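CDP-4-keto-6-deoxy-D-glucose-3-dehydrase (Yersinia pseudotuberculosis, PDB 3BB8) probably catalyses the pyridoxal-phosphate-dependent removal of the C3 hydroxyl of CDP-4-keto-6-deoxy-D-glucose in lipopolysaccharide sugar biosynthesis. Local coordinates at residues C193-D201 against T337-F345; A205-F216 against G227-L237. The protein carries 1 engineered substitution. All blocks are in the same frame, centred on the assembly; numbering follows the deposited sequence.

Contact 1: C193-D201 against T337-F345. With PLP (pyridoxal-5'-phosphate), chain C.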
# COMPACT_ATOMS: atom_id res chain seq x y z
N CYS A 193 11.57 4.14 -10.97
CA CYS A 193 10.77 2.92 -11.02
C CYS A 193 11.01 2.06 -12.27
O CYS A 193 10.75 0.86 -12.26
CB CYS A 193 9.29 3.25 -10.88
SG CYS A 193 8.83 3.75 -9.18
N ASP A 194 11.50 2.68 -13.34
CA ASP A 194 11.78 1.92 -14.56
C ASP A 194 13.26 2.04 -14.91
O ASP A 194 13.66 1.72 -16.04
CB ASP A 194 10.99 2.46 -15.75
CG ASP A 194 9.50 2.43 -15.53
OD1 ASP A 194 8.98 1.43 -15.00
OD2 ASP A 194 8.84 3.40 -15.92
N ALA A 195 14.07 2.49 -13.95
CA ALA A 195 15.49 2.70 -14.21
C ALA A 195 16.46 2.10 -13.20
O ALA A 195 17.50 2.71 -12.91
CB ALA A 195 15.75 4.19 -14.35
N LEU A 196 16.16 0.93 -12.67
CA LEU A 196 17.06 0.31 -11.71
C LEU A 196 18.32 -0.15 -12.44
O LEU A 196 18.25 -1.00 -13.34
CB LEU A 196 16.40 -0.88 -11.03
CG LEU A 196 17.25 -1.56 -9.95
CD1 LEU A 196 17.65 -0.54 -8.89
CD2 LEU A 196 16.49 -2.71 -9.34
N GLY A 197 19.46 0.41 -12.07
CA GLY A 197 20.71 0.03 -12.71
C GLY A 197 21.22 1.07 -13.68
O GLY A 197 22.36 1.00 -14.14
N SER A 198 20.38 2.05 -14.00
CA SER A 198 20.76 3.10 -14.92
C SER A 198 21.79 4.00 -14.27
O SER A 198 21.69 4.31 -13.08
CB SER A 198 19.53 3.94 -15.32
OG SER A 198 18.72 3.24 -16.25
N THR A 199 22.77 4.42 -15.06
CA THR A 199 23.82 5.30 -14.56
C THR A 199 23.89 6.54 -15.44
O THR A 199 23.51 6.52 -16.61
CB THR A 199 25.20 4.60 -14.58
OG1 THR A 199 25.61 4.37 -15.93
CG2 THR A 199 25.12 3.26 -13.87
N TYR A 200 24.36 7.64 -14.85
CA TYR A 200 24.51 8.90 -15.56
C TYR A 200 25.83 9.49 -15.08
O TYR A 200 25.99 9.79 -13.90
CB TYR A 200 23.36 9.85 -15.23
CG TYR A 200 23.48 11.21 -15.89
CD1 TYR A 200 24.37 12.17 -15.41
CD2 TYR A 200 22.69 11.54 -16.99
CE1 TYR A 200 24.47 13.43 -16.01
CE2 TYR A 200 22.78 12.79 -17.60
CZ TYR A 200 23.67 13.73 -17.11
OH TYR A 200 23.75 14.99 -17.69
N ASP A 201 26.77 9.64 -16.01
CA ASP A 201 28.08 10.18 -15.67
C ASP A 201 28.75 9.18 -14.73
O ASP A 201 29.52 9.56 -13.85
CB ASP A 201 27.90 11.55 -14.99
CG ASP A 201 29.20 12.34 -14.92
OD1 ASP A 201 29.88 12.46 -15.96
OD2 ASP A 201 29.53 12.84 -13.82
N THR A 337 20.44 9.05 -23.43
CA THR A 337 20.76 10.44 -23.14
C THR A 337 22.28 10.59 -23.06
O THR A 337 22.98 9.70 -22.57
CB THR A 337 20.10 10.89 -21.82
OG1 THR A 337 18.68 10.95 -22.00
CG2 THR A 337 20.59 12.27 -21.40
N GLU A 338 22.78 11.73 -23.53
CA GLU A 338 24.21 11.98 -23.53
C GLU A 338 24.86 11.76 -22.18
O GLU A 338 24.39 12.24 -21.15
CB GLU A 338 24.52 13.41 -23.99
CG GLU A 338 25.96 13.58 -24.46
CD GLU A 338 26.42 15.02 -24.44
OE1 GLU A 338 25.71 15.89 -25.00
OE2 GLU A 338 27.49 15.29 -23.86
N ASN A 339 25.97 11.02 -22.21
CA ASN A 339 26.73 10.71 -21.02
C ASN A 339 25.94 9.89 -20.01
O ASN A 339 25.92 10.20 -18.82
CB ASN A 339 27.25 12.00 -20.37
CG ASN A 339 28.23 11.73 -19.24
OD1 ASN A 339 29.06 10.83 -19.33
ND2 ASN A 339 28.15 12.53 -18.19
N SER A 340 25.28 8.84 -20.49
CA SER A 340 24.50 7.99 -19.60
C SER A 340 24.56 6.55 -20.10
O SER A 340 24.76 6.31 -21.28
CB SER A 340 23.04 8.45 -19.56
OG SER A 340 22.33 8.02 -20.70
N ASP A 341 24.39 5.61 -19.18
CA ASP A 341 24.40 4.20 -19.53
C ASP A 341 23.05 3.64 -19.08
O ASP A 341 22.94 2.96 -18.06
CB ASP A 341 25.57 3.49 -18.82
CG ASP A 341 25.81 2.08 -19.33
OD1 ASP A 341 25.14 1.66 -20.31
OD2 ASP A 341 26.67 1.38 -18.76
N PRO A 342 22.01 3.93 -19.85
CA PRO A 342 20.64 3.59 -19.47
C PRO A 342 20.45 2.08 -19.35
O PRO A 342 20.74 1.35 -20.30
CB PRO A 342 19.81 4.14 -20.63
CG PRO A 342 20.73 4.10 -21.79
CD PRO A 342 22.10 4.41 -21.25
N SER A 343 19.96 1.62 -18.21
CA SER A 343 19.44 0.27 -18.08
C SER A 343 18.02 0.17 -18.64
O SER A 343 17.04 0.28 -17.90
CB SER A 343 19.45 -0.17 -16.61
OG SER A 343 18.96 -1.50 -16.47
N TRP A 344 17.93 -0.05 -19.95
CA TRP A 344 16.64 -0.03 -20.63
C TRP A 344 15.55 -0.90 -20.02
O TRP A 344 15.76 -2.06 -19.67
CB TRP A 344 16.81 -0.39 -22.12
CG TRP A 344 17.68 0.60 -22.84
CD1 TRP A 344 19.02 0.47 -23.11
CD2 TRP A 344 17.31 1.91 -23.28
NE1 TRP A 344 19.50 1.62 -23.69
CE2 TRP A 344 18.47 2.52 -23.80
CE3 TRP A 344 16.11 2.62 -23.28
CZ2 TRP A 344 18.47 3.82 -24.32
CZ3 TRP A 344 16.11 3.92 -23.80
CH2 TRP A 344 17.28 4.51 -24.31
N PHE A 345 14.38 -0.28 -19.88
CA PHE A 345 13.18 -0.92 -19.33
C PHE A 345 12.42 -1.51 -20.50
O PHE A 345 11.87 -2.61 -20.42
CB PHE A 345 12.33 0.13 -18.60
CG PHE A 345 10.99 -0.38 -18.13
CD1 PHE A 345 9.87 -0.29 -18.94
CD2 PHE A 345 10.86 -0.94 -16.86
CE1 PHE A 345 8.63 -0.75 -18.50
CE2 PHE A 345 9.62 -1.41 -16.42
CZ PHE A 345 8.51 -1.31 -17.24
N1 PLP C . 6.50 5.46 -12.19
C2 PLP C . 6.87 4.82 -13.37
C2A PLP C . 7.62 5.63 -14.41
C3 PLP C . 6.53 3.45 -13.56
O3 PLP C . 6.86 2.78 -14.69
C4 PLP C . 5.81 2.72 -12.52
C4A PLP C . 5.50 1.20 -12.77
C5 PLP C . 5.46 3.44 -11.33
C6 PLP C . 5.83 4.84 -11.21
C5A PLP C . 4.72 2.91 -10.14
O4P PLP C . 5.00 1.61 -9.85
P PLP C . 3.92 0.50 -9.41
O1P PLP C . 4.71 -0.59 -8.73
O2P PLP C . 3.26 -0.02 -10.82
O3P PLP C . 2.85 1.13 -8.51
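D194 lays its carboxylate over one face of the F345 ring: OD1 stands 3.2 Å from CE2, displaced toward the rim, with the two planes turned 45° against each other. The ring reaches this place with CG anti to the backbone N (chi1 173°), and CB of D194 packs against its CD2 side. The same carboxylate lies against O3 of the pyridoxal phosphate, though the model is tight there and the positions of OD1 and O3 are less sure. C193 sets SG over one face of the pyridine ring, 3.8 Å from PLP C6; S87 and D191 of the same chain, and W247 of the second subunit, also hydrogen-bond the cofactor.

Behind D194 a type II turn runs from A195 to S198, and S343 leans into it. Its OG gives a weak bond to the carbonyl of L196, and its N donates to S198 OG at 2.8 Å; that hydroxyl also pairs with G169 O. T199 and D341 form an antiparallel hydrogen-bonded pair, with D341 N to T199 O at 2.9 Å and a weak return bond. Their side chains run abreast on one face, OG1 of T199 against CB of D341, and the D341 carboxylate continues to a salt bridge with K314. On the other face Y200 takes the carbonyl O of N339 3.9 Å above its ring plane, and CB of S340 approaches obliquely. The pairing closes at D201, whose N bonds N339 O; in return N339 ND2 meets D201 OD1 on its anti side, tilted out of the carboxylate plane, at 2.8 Å, nearly straight at 171°.

Strand 340-341 is an outermost strand, within this chain, of a small three-stranded antiparallel sheet, with 199-200 in the middle, beside the cofactor pocket of this aspartate aminotransferase fold.

Contact 2: A205-F216 against G227-L237. With PLP (pyridoxal-5'-phosphate), chain C.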
# COMPACT_ATOMS: atom_id res chain seq x y z
N ALA A 205 21.65 5.84 -10.94
CA ALA A 205 20.44 6.66 -10.98
C ALA A 205 19.65 6.61 -9.67
O ALA A 205 19.40 5.53 -9.13
CB ALA A 205 19.55 6.23 -12.13
N GLY A 206 19.23 7.77 -9.18
CA GLY A 206 18.46 7.82 -7.96
C GLY A 206 19.28 8.34 -6.80
O GLY A 206 18.76 8.54 -5.69
N THR A 207 20.55 8.59 -7.05
CA THR A 207 21.45 9.08 -6.02
C THR A 207 21.96 10.49 -6.31
O THR A 207 22.91 10.96 -5.69
CB THR A 207 22.65 8.12 -5.86
OG1 THR A 207 23.54 8.26 -6.97
CG2 THR A 207 22.16 6.68 -5.83
N PHE A 208 21.31 11.18 -7.24
CA PHE A 208 21.72 12.55 -7.57
C PHE A 208 20.82 13.52 -6.82
O PHE A 208 21.22 14.65 -6.51
CB PHE A 208 21.59 12.83 -9.07
CG PHE A 208 22.50 11.99 -9.94
CD1 PHE A 208 22.30 10.62 -10.07
CD2 PHE A 208 23.54 12.58 -10.65
CE1 PHE A 208 23.12 9.85 -10.90
CE2 PHE A 208 24.37 11.82 -11.48
CZ PHE A 208 24.15 10.45 -11.60
N GLY A 209 19.60 13.09 -6.53
CA GLY A 209 18.67 13.96 -5.83
C GLY A 209 18.49 13.61 -4.37
O GLY A 209 19.22 12.78 -3.82
N ASP A 210 17.50 14.23 -3.74
CA ASP A 210 17.24 13.99 -2.34
C ASP A 210 16.58 12.64 -2.06
O ASP A 210 17.02 11.92 -1.17
CB ASP A 210 16.40 15.12 -1.77
CG ASP A 210 17.00 16.47 -2.08
OD1 ASP A 210 16.59 17.10 -3.08
OD2 ASP A 210 17.90 16.90 -1.33
N ILE A 211 15.54 12.28 -2.81
CA ILE A 211 14.88 10.99 -2.60
C ILE A 211 14.81 10.22 -3.92
O ILE A 211 14.70 10.80 -4.99
CB ILE A 211 13.42 11.14 -2.11
CG1 ILE A 211 13.31 12.17 -0.98
CG2 ILE A 211 12.93 9.79 -1.63
CD1 ILE A 211 13.75 11.67 0.35
N GLY A 212 14.88 8.90 -3.82
CA GLY A 212 14.78 8.05 -4.99
C GLY A 212 13.70 7.00 -4.76
O GLY A 212 13.43 6.63 -3.61
N THR A 213 13.06 6.54 -5.84
CA THR A 213 12.00 5.53 -5.74
C THR A 213 12.17 4.49 -6.84
O THR A 213 12.68 4.79 -7.92
CB THR A 213 10.61 6.18 -5.90
OG1 THR A 213 10.52 6.77 -7.21
CG2 THR A 213 10.39 7.25 -4.85
N VAL A 214 11.74 3.27 -6.56
CA VAL A 214 11.84 2.19 -7.54
C VAL A 214 10.62 1.30 -7.33
O VAL A 214 10.02 1.30 -6.24
CB VAL A 214 13.15 1.37 -7.35
CG1 VAL A 214 13.12 0.60 -6.05
CG2 VAL A 214 13.34 0.42 -8.53
N SER A 215 10.26 0.54 -8.36
CA SER A 215 9.10 -0.35 -8.30
C SER A 215 9.44 -1.83 -8.48
O SER A 215 10.41 -2.16 -9.16
CB SER A 215 8.09 0.05 -9.38
OG SER A 215 7.14 -0.98 -9.58
N PHE A 216 8.65 -2.72 -7.89
CA PHE A 216 8.91 -4.15 -8.05
C PHE A 216 7.70 -4.89 -8.62
O PHE A 216 7.44 -6.05 -8.27
CB PHE A 216 9.34 -4.78 -6.73
CG PHE A 216 10.48 -4.09 -6.08
CD1 PHE A 216 10.43 -3.76 -4.72
CD2 PHE A 216 11.60 -3.72 -6.81
CE1 PHE A 216 11.49 -3.07 -4.11
CE2 PHE A 216 12.66 -3.03 -6.21
CZ PHE A 216 12.60 -2.71 -4.86
N GLY A 227 5.33 -4.28 -4.93
CA GLY A 227 6.27 -3.76 -3.96
C GLY A 227 7.11 -2.67 -4.58
O GLY A 227 7.13 -2.51 -5.80
N GLY A 228 7.80 -1.91 -3.74
CA GLY A 228 8.67 -0.85 -4.22
C GLY A 228 9.55 -0.39 -3.07
O GLY A 228 9.52 -1.00 -2.00
N ALA A 229 10.32 0.69 -3.27
CA ALA A 229 11.17 1.19 -2.22
C ALA A 229 11.54 2.66 -2.38
O ALA A 229 11.64 3.18 -3.50
CB ALA A 229 12.46 0.35 -2.14
N VAL A 230 11.71 3.32 -1.24
CA VAL A 230 12.13 4.71 -1.19
C VAL A 230 13.55 4.61 -0.62
O VAL A 230 13.80 3.84 0.31
CB VAL A 230 11.25 5.56 -0.25
CG1 VAL A 230 11.78 6.98 -0.18
CG2 VAL A 230 9.82 5.59 -0.76
N PHE A 231 14.49 5.35 -1.21
CA PHE A 231 15.86 5.34 -0.75
C PHE A 231 16.41 6.75 -0.75
O PHE A 231 15.99 7.59 -1.55
CB PHE A 231 16.72 4.38 -1.58
CG PHE A 231 16.59 4.55 -3.07
CD1 PHE A 231 17.34 5.50 -3.75
CD2 PHE A 231 15.76 3.69 -3.80
CE1 PHE A 231 17.28 5.60 -5.15
CE2 PHE A 231 15.69 3.78 -5.20
CZ PHE A 231 16.45 4.74 -5.88
N THR A 232 17.34 7.01 0.16
CA THR A 232 17.91 8.35 0.29
C THR A 232 19.27 8.27 0.97
O THR A 232 19.69 7.20 1.41
CB THR A 232 16.97 9.25 1.15
OG1 THR A 232 17.49 10.58 1.21
CG2 THR A 232 16.85 8.71 2.56
N GLN A 233 19.95 9.40 1.05
CA GLN A 233 21.25 9.44 1.69
C GLN A 233 21.12 10.23 2.98
O GLN A 233 22.04 10.27 3.79
CB GLN A 233 22.26 10.08 0.75
CG GLN A 233 22.18 9.51 -0.66
CD GLN A 233 23.42 9.78 -1.48
OE1 GLN A 233 24.49 9.24 -1.20
NE2 GLN A 233 23.28 10.63 -2.49
N SER A 234 19.96 10.83 3.15
CA SER A 234 19.67 11.64 4.32
C SER A 234 18.95 10.87 5.44
O SER A 234 17.89 10.29 5.22
CB SER A 234 18.81 12.83 3.92
OG SER A 234 18.18 13.39 5.06
N ALA A 235 19.54 10.89 6.63
CA ALA A 235 18.97 10.22 7.78
C ALA A 235 17.68 10.93 8.17
O ALA A 235 16.71 10.31 8.59
CB ALA A 235 19.94 10.25 8.95
N GLU A 236 17.66 12.25 8.02
CA GLU A 236 16.47 13.00 8.34
C GLU A 236 15.28 12.60 7.46
O GLU A 236 14.19 12.34 7.97
CB GLU A 236 16.73 14.49 8.19
CG GLU A 236 15.51 15.36 8.44
CD GLU A 236 15.83 16.82 8.29
OE1 GLU A 236 16.76 17.09 7.51
OE2 GLU A 236 15.18 17.68 8.92
N LEU A 237 15.49 12.55 6.15
CA LEU A 237 14.42 12.17 5.23
C LEU A 237 13.99 10.72 5.49
O LEU A 237 12.81 10.40 5.43
CB LEU A 237 14.86 12.33 3.77
CG LEU A 237 15.13 13.76 3.31
CD1 LEU A 237 15.47 13.76 1.82
CD2 LEU A 237 13.94 14.63 3.57
N1 PLP C . 6.50 5.46 -12.19
C2 PLP C . 6.87 4.82 -13.37
C2A PLP C . 7.62 5.63 -14.41
C3 PLP C . 6.53 3.45 -13.56
O3 PLP C . 6.86 2.78 -14.69
C4 PLP C . 5.81 2.72 -12.52
C4A PLP C . 5.50 1.20 -12.77
C5 PLP C . 5.46 3.44 -11.33
C6 PLP C . 5.83 4.84 -11.21
C5A PLP C . 4.72 2.91 -10.14
O4P PLP C . 5.00 1.61 -9.85
P PLP C . 3.92 0.50 -9.41
O1P PLP C . 4.71 -0.59 -8.73
O2P PLP C . 3.26 -0.02 -10.82
O3P PLP C . 2.85 1.13 -8.51
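F231 lays one face of its ring over the backbone of G212, the glycine CA forming a CH-pi contact 3.9 Å from the ring centroid and 25° off the normal. The ring gets there with CG wedged between the backbone N and carbonyl carbon (chi1 49°), which folds it over the neighbouring strand. At its rim G206 O sits 3.3 Å from CE1, and CB of V214 also meets the edge.

Beneath it, G212 and F231 exchange two backbone bonds, as do V214 and A229; F216 N adds a bond to G227 O. F216 packs its CD1 side along the glycine backbone, 3.4 Å from G228 N. On the opposite face I211 CG2 touches V230 CG1 at 3.4 Å, and T213 and V230 both lean on helix 86-96.

At the far end T232 OG1 donates to D210 O at 2.8 Å and accepts from S234 N, an ST turn; S234 OG N-caps helix 235-245 through L237 N. At the other end S215 OG donates to phosphate oxygen O1P of the cofactor at 2.6 Å, so this antiparallel strand pair carries part of the phosphate site. Strand 228-232 also pairs antiparallel with 79-83 in the mostly parallel sheet of the aspartate aminotransferase fold.

In the fold
From the N terminus, the chain passes C193-D201 just after strand 187-191, returns through strand 203-204 and enters A205-F216. Contact 2 then closes a short loop of ten residues, which contains K220, the engineered residue, before G227-L237 leads into helix 235-245. The chain goes on through the long helix 293-323 and comes back at T337-F345, so contact 1 closes a far larger loop with contact 2 nested inside it. The two touch directly: S198 O lies 2.6 Å from A205 N, a probable hydrogen bond, and C193 SG packs against strand 211-215. Together they join the small antiparallel sheet to the large mixed sheet, meeting the pyridine and phosphate ends of one cofactor.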